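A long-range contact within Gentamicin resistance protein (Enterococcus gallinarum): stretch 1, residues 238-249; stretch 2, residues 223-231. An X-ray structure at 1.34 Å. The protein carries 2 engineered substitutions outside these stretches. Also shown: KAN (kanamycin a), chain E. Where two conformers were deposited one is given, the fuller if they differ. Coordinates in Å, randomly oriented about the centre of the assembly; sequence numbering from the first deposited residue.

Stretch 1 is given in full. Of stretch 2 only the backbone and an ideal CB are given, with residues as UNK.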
# COMPACT_ATOMS: atom_id res chain seq x y z
N PHE A 238 12.62 12.51 -3.30
CA PHE A 238 11.39 12.79 -2.56
C PHE A 238 11.35 12.00 -1.26
O PHE A 238 10.96 12.53 -0.21
CB PHE A 238 10.17 12.46 -3.42
CG PHE A 238 8.88 12.71 -2.71
CD1 PHE A 238 8.35 13.99 -2.65
CD2 PHE A 238 8.20 11.68 -2.09
CE1 PHE A 238 7.17 14.23 -1.99
CE2 PHE A 238 7.01 11.92 -1.43
CZ PHE A 238 6.50 13.20 -1.38
N THR A 239 11.75 10.73 -1.31
CA THR A 239 11.74 9.91 -0.10
C THR A 239 12.63 10.51 0.97
O THR A 239 12.25 10.55 2.15
CB THR A 239 12.17 8.48 -0.46
OG1 THR A 239 11.24 7.92 -1.38
CG2 THR A 239 12.22 7.61 0.77
N ARG A 240 13.81 11.00 0.59
CA ARG A 240 14.71 11.63 1.55
C ARG A 240 14.10 12.89 2.15
O ARG A 240 14.37 13.22 3.31
CB ARG A 240 16.05 11.92 0.90
CG ARG A 240 16.93 10.70 0.74
CD ARG A 240 18.19 11.01 -0.07
NE ARG A 240 19.14 9.90 -0.08
CZ ARG A 240 20.09 9.72 0.83
NH1 ARG A 240 20.21 10.58 1.84
NH2 ARG A 240 20.89 8.67 0.75
N GLN A 241 13.29 13.62 1.37
CA GLN A 241 12.59 14.79 1.90
C GLN A 241 11.58 14.40 2.97
O GLN A 241 11.48 15.07 4.01
CB GLN A 241 11.85 15.53 0.78
CG GLN A 241 12.70 16.23 -0.26
CD GLN A 241 11.83 16.95 -1.29
OE1 GLN A 241 11.52 16.39 -2.35
NE2 GLN A 241 11.42 18.17 -0.98
N VAL A 242 10.82 13.33 2.74
CA VAL A 242 9.89 12.83 3.76
C VAL A 242 10.66 12.42 5.00
O VAL A 242 10.30 12.78 6.13
CB VAL A 242 9.04 11.68 3.20
CG1 VAL A 242 8.11 11.16 4.29
CG2 VAL A 242 8.22 12.13 1.98
N MET A 243 11.75 11.67 4.82
CA MET A 243 12.56 11.22 5.95
C MET A 243 13.08 12.40 6.76
O MET A 243 13.09 12.36 8.00
CB MET A 243 13.72 10.37 5.45
CG MET A 243 13.27 9.03 4.89
SD MET A 243 14.64 8.16 4.12
CE MET A 243 13.83 6.57 3.86
N ALA A 244 13.52 13.46 6.08
CA ALA A 244 14.04 14.61 6.80
C ALA A 244 12.94 15.26 7.64
O ALA A 244 13.16 15.57 8.82
CB ALA A 244 14.65 15.61 5.83
N TYR A 245 11.76 15.47 7.06
CA TYR A 245 10.68 16.08 7.83
C TYR A 245 10.27 15.21 9.01
O TYR A 245 9.83 15.72 10.04
CB TYR A 245 9.47 16.35 6.93
CG TYR A 245 9.53 17.67 6.18
CD1 TYR A 245 9.83 18.85 6.86
CD2 TYR A 245 9.25 17.74 4.82
CE1 TYR A 245 9.86 20.06 6.19
CE2 TYR A 245 9.27 18.94 4.15
CZ TYR A 245 9.58 20.10 4.83
OH TYR A 245 9.61 21.31 4.17
N ARG A 246 10.43 13.89 8.88
CA ARG A 246 10.14 13.01 10.00
C ARG A 246 11.26 12.95 11.02
O ARG A 246 11.06 12.37 12.10
CB ARG A 246 9.83 11.59 9.52
CG ARG A 246 8.51 11.50 8.79
CD ARG A 246 8.10 10.09 8.49
NE ARG A 246 7.67 9.36 9.68
CZ ARG A 246 7.54 8.04 9.72
NH1 ARG A 246 7.83 7.33 8.64
NH2 ARG A 246 7.13 7.43 10.83
N GLY A 247 12.41 13.55 10.75
CA GLY A 247 13.49 13.53 11.71
C GLY A 247 14.23 12.22 11.77
O GLY A 247 14.82 11.89 12.81
N GLU A 248 14.19 11.43 10.70
CA GLU A 248 14.99 10.22 10.65
C GLU A 248 16.47 10.59 10.74
O GLU A 248 16.89 11.70 10.38
CB GLU A 248 14.74 9.48 9.34
CG GLU A 248 13.28 9.11 9.06
CD GLU A 248 12.74 7.95 9.90
OE1 GLU A 248 13.43 7.46 10.82
OE2 GLU A 248 11.61 7.53 9.61
N VAL A 249 17.26 9.65 11.22
CA VAL A 249 18.71 9.83 11.31
C VAL A 249 19.40 8.86 10.37
O VAL A 249 18.87 7.79 10.06
CB VAL A 249 19.25 9.66 12.74
CG1 VAL A 249 18.60 10.66 13.68
CG2 VAL A 249 19.03 8.24 13.22
N UNK A 223 7.83 0.47 10.94
CA UNK A 223 7.41 1.73 10.30
C UNK A 223 8.23 2.08 9.07
O UNK A 223 7.73 2.78 8.18
CB UNK A 223 7.50 2.88 11.30
N UNK A 224 9.47 1.62 8.98
CA UNK A 224 10.26 1.90 7.78
C UNK A 224 9.67 1.26 6.53
O UNK A 224 10.01 1.67 5.41
CB UNK A 224 11.70 1.41 7.97
N UNK A 225 8.81 0.24 6.68
CA UNK A 225 8.20 -0.35 5.50
C UNK A 225 7.33 0.65 4.74
O UNK A 225 7.17 0.53 3.52
CB UNK A 225 7.37 -1.57 5.90
N UNK A 226 6.78 1.65 5.43
CA UNK A 226 5.93 2.61 4.73
C UNK A 226 6.72 3.54 3.82
O UNK A 226 6.11 4.39 3.15
CB UNK A 226 5.14 3.44 5.74
N UNK A 227 8.04 3.40 3.75
CA UNK A 227 8.81 4.11 2.74
C UNK A 227 8.96 3.34 1.43
O UNK A 227 9.45 3.92 0.46
CB UNK A 227 10.20 4.44 3.30
N UNK A 228 8.55 2.06 1.36
CA UNK A 228 8.95 1.21 0.24
C UNK A 228 8.47 1.76 -1.10
O UNK A 228 9.24 1.80 -2.07
CB UNK A 228 8.41 -0.21 0.44
N UNK A 229 7.20 2.17 -1.19
CA UNK A 229 6.67 2.68 -2.45
C UNK A 229 6.94 4.15 -2.66
O UNK A 229 6.94 4.62 -3.81
CB UNK A 229 5.16 2.43 -2.52
N UNK A 230 7.22 4.90 -1.60
CA UNK A 230 7.81 6.22 -1.80
C UNK A 230 9.12 6.10 -2.57
O UNK A 230 9.37 6.84 -3.53
CB UNK A 230 8.04 6.92 -0.46
N UNK A 231 9.97 5.15 -2.17
CA UNK A 231 11.24 4.99 -2.86
C UNK A 231 11.03 4.45 -4.27
O UNK A 231 11.57 4.98 -5.25
CB UNK A 231 12.16 4.06 -2.07
C1 KAN E . 4.69 -3.32 -8.90
C2 KAN E . 6.16 -3.58 -9.21
C3 KAN E . 6.73 -2.41 -9.99
C4 KAN E . 5.91 -2.27 -11.26
C5 KAN E . 4.44 -2.05 -10.94
C6 KAN E . 3.59 -1.99 -12.21
C7 KAN E . 2.01 -1.04 -4.94
C8 KAN E . 1.72 -2.40 -5.56
C9 KAN E . 2.93 -2.89 -6.35
C10 KAN E . 3.36 -1.88 -7.42
C11 KAN E . 3.58 -0.50 -6.79
C12 KAN E . 2.35 -0.03 -6.02
C13 KAN E . 0.66 -4.44 -4.76
C14 KAN E . -0.27 -4.79 -3.61
C15 KAN E . 0.57 -5.04 -2.36
C16 KAN E . 1.59 -6.13 -2.64
C17 KAN E . 2.41 -5.77 -3.86
C18 KAN E . 3.34 -6.92 -4.22
N1 KAN E . 2.20 -1.83 -11.82
N2 KAN E . 3.93 0.49 -7.80
N3 KAN E . 0.86 -0.60 -4.16
N4 KAN E . -0.25 -5.41 -1.21
O5 KAN E . 3.90 -3.05 -10.07
O6 KAN E . 6.87 -3.74 -7.98
O7 KAN E . 8.11 -2.64 -10.32
O8 KAN E . 6.41 -1.16 -12.01
O9 KAN E . 4.63 -2.22 -7.98
O10 KAN E . 2.60 -4.12 -7.01
O11 KAN E . 1.42 -3.27 -4.45
O12 KAN E . 1.56 -5.53 -4.97
O13 KAN E . -1.19 -3.71 -3.45
O14 KAN E . 2.50 -6.31 -1.54
O15 KAN E . 4.12 -6.56 -5.37

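At position 223, phi/psi of -58/-26 opens a 3-10 segment and CA-to-CB points toward stretch 1, where the ideal CB lies 4.6 Å from Arg-246 NH2. A small or polar side chain would fit, an acidic one could answer the charge, and the phi also admits proline. The residue is Pro-223. Its backbone serves the contact: water 1 donates to Pro-223 O (2.7 Å) and accepts from Arg-246 NH1 (2.5 Å).

Position 224 points sideways, with no atom of stretch 1 within 5.5 Å of its ideal CB, so many polar residues would do; the carboxylate of Glu-248 might suggest a base or a neutral donor. The deposited residue is Asp-224, a like charge, with OD1 4.2 Å from Glu-248 OE2. Two waters mediate between the carboxylates: water 2 donates to Asp-224 OD1 and Glu-248 OE2 (both 2.8 Å), water 3 to Asp-224 OD1 and Glu-248 OE1 (both 2.7 Å).

Positions 225 and 226 leave the choice open, the first out of reach and the second sideways. They hold Tyr-225 and Asp-226.

Position 227 is the most informative. Its CA-to-CB bond points toward stretch 1, and the ideal CB lies 4.2 Å from Met-243 CE and 4.5 Å from Thr-239 CG2. Beyond this apolar entrance wait Arg-246 and Glu-248, so a long side chain with a polar tip is favoured: tyrosine, perhaps glutamine or lysine. Tyr-227, chi1 -68° (m), has more of its surface covered by stretch 1 (127 Å²) than any other residue of its stretch. Met-243 CE sits over one ring face, 3.8 Å from the centroid and 12° off the normal, a CH-pi contact; Val-242 CG1 meets the edge, 4.0 Å from Tyr-227 CE1. At the tip, Tyr-227 OH donates to Glu-248 OE2 (2.6 Å) and accepts a weak hydrogen bond from Arg-246 NH1 (3.1 Å, 122°).

Positions 228 and 229 point away, so stretch 1 cannot discriminate. They are Val-228 and Tyr-229; the latter's ring has kanamycin C7 over one face, in keeping with a resistance protein.

Position 230 points toward stretch 1 at the closest backbone approach, its CA 5.7 Å from Thr-239 CA. The ideal CB is 3.5 Å from Thr-239 OG1 and 5.0 Å from Phe-238 CD2, with Val-242 nearby: a site for leucine, isoleucine or methionine. Leu-230 brings CD1 to 4.2 Å from Val-242 CG2 and CD2 to 4.3 Å from Phe-238 CE2, at that ring's edge.

Position 231 points sideways, its ideal CB 4.0 Å from Thr-239 OG1; polar or apolar residues could serve. Leu-231 makes a modest contact there.

Stretch 2 223-231: PDYDYVYLL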
# COMPACT_ATOMS: atom_id res chain seq x y z
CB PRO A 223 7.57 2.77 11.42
CG PRO A 223 8.59 2.16 12.36
CD PRO A 223 8.28 0.69 12.33
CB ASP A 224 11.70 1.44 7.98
CG ASP A 224 12.42 2.24 9.05
OD1 ASP A 224 12.02 3.39 9.32
OD2 ASP A 224 13.41 1.72 9.61
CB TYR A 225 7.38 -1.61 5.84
CG TYR A 225 7.00 -2.32 4.58
CD1 TYR A 225 7.92 -3.15 3.93
CD2 TYR A 225 5.75 -2.12 3.98
CE1 TYR A 225 7.60 -3.78 2.74
CE2 TYR A 225 5.43 -2.75 2.78
CZ TYR A 225 6.36 -3.58 2.18
OH TYR A 225 6.06 -4.21 0.99
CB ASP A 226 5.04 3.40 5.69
CG ASP A 226 3.67 2.74 5.91
OD1 ASP A 226 3.32 1.76 5.21
OD2 ASP A 226 2.94 3.24 6.79
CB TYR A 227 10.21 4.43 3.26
CG TYR A 227 10.27 5.45 4.37
CD1 TYR A 227 9.96 6.79 4.14
CD2 TYR A 227 10.70 5.09 5.65
CE1 TYR A 227 10.04 7.73 5.14
CE2 TYR A 227 10.79 6.03 6.66
CZ TYR A 227 10.45 7.35 6.40
OH TYR A 227 10.54 8.31 7.38
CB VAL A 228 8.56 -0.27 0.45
CG1 VAL A 228 7.06 -0.47 0.50
CG2 VAL A 228 9.18 -1.14 -0.65
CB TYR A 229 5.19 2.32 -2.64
CG TYR A 229 4.98 0.83 -2.55
CD1 TYR A 229 5.56 -0.03 -3.48
CD2 TYR A 229 4.23 0.27 -1.52
CE1 TYR A 229 5.41 -1.40 -3.38
CE2 TYR A 229 4.08 -1.10 -1.41
CZ TYR A 229 4.67 -1.93 -2.34
OH TYR A 229 4.52 -3.29 -2.24
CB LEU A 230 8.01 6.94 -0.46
CG LEU A 230 6.73 7.25 0.32
CD1 LEU A 230 7.03 8.11 1.54
CD2 LEU A 230 5.65 7.89 -0.55
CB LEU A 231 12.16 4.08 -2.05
CG LEU A 231 13.58 3.90 -2.62
CD1 LEU A 231 14.26 5.25 -2.84
CD2 LEU A 231 14.43 3.01 -1.71
O HOH W 1 6.59 5.19 8.73
O HOH W 2 10.13 5.25 10.28
O HOH W 3 13.64 4.75 11.05
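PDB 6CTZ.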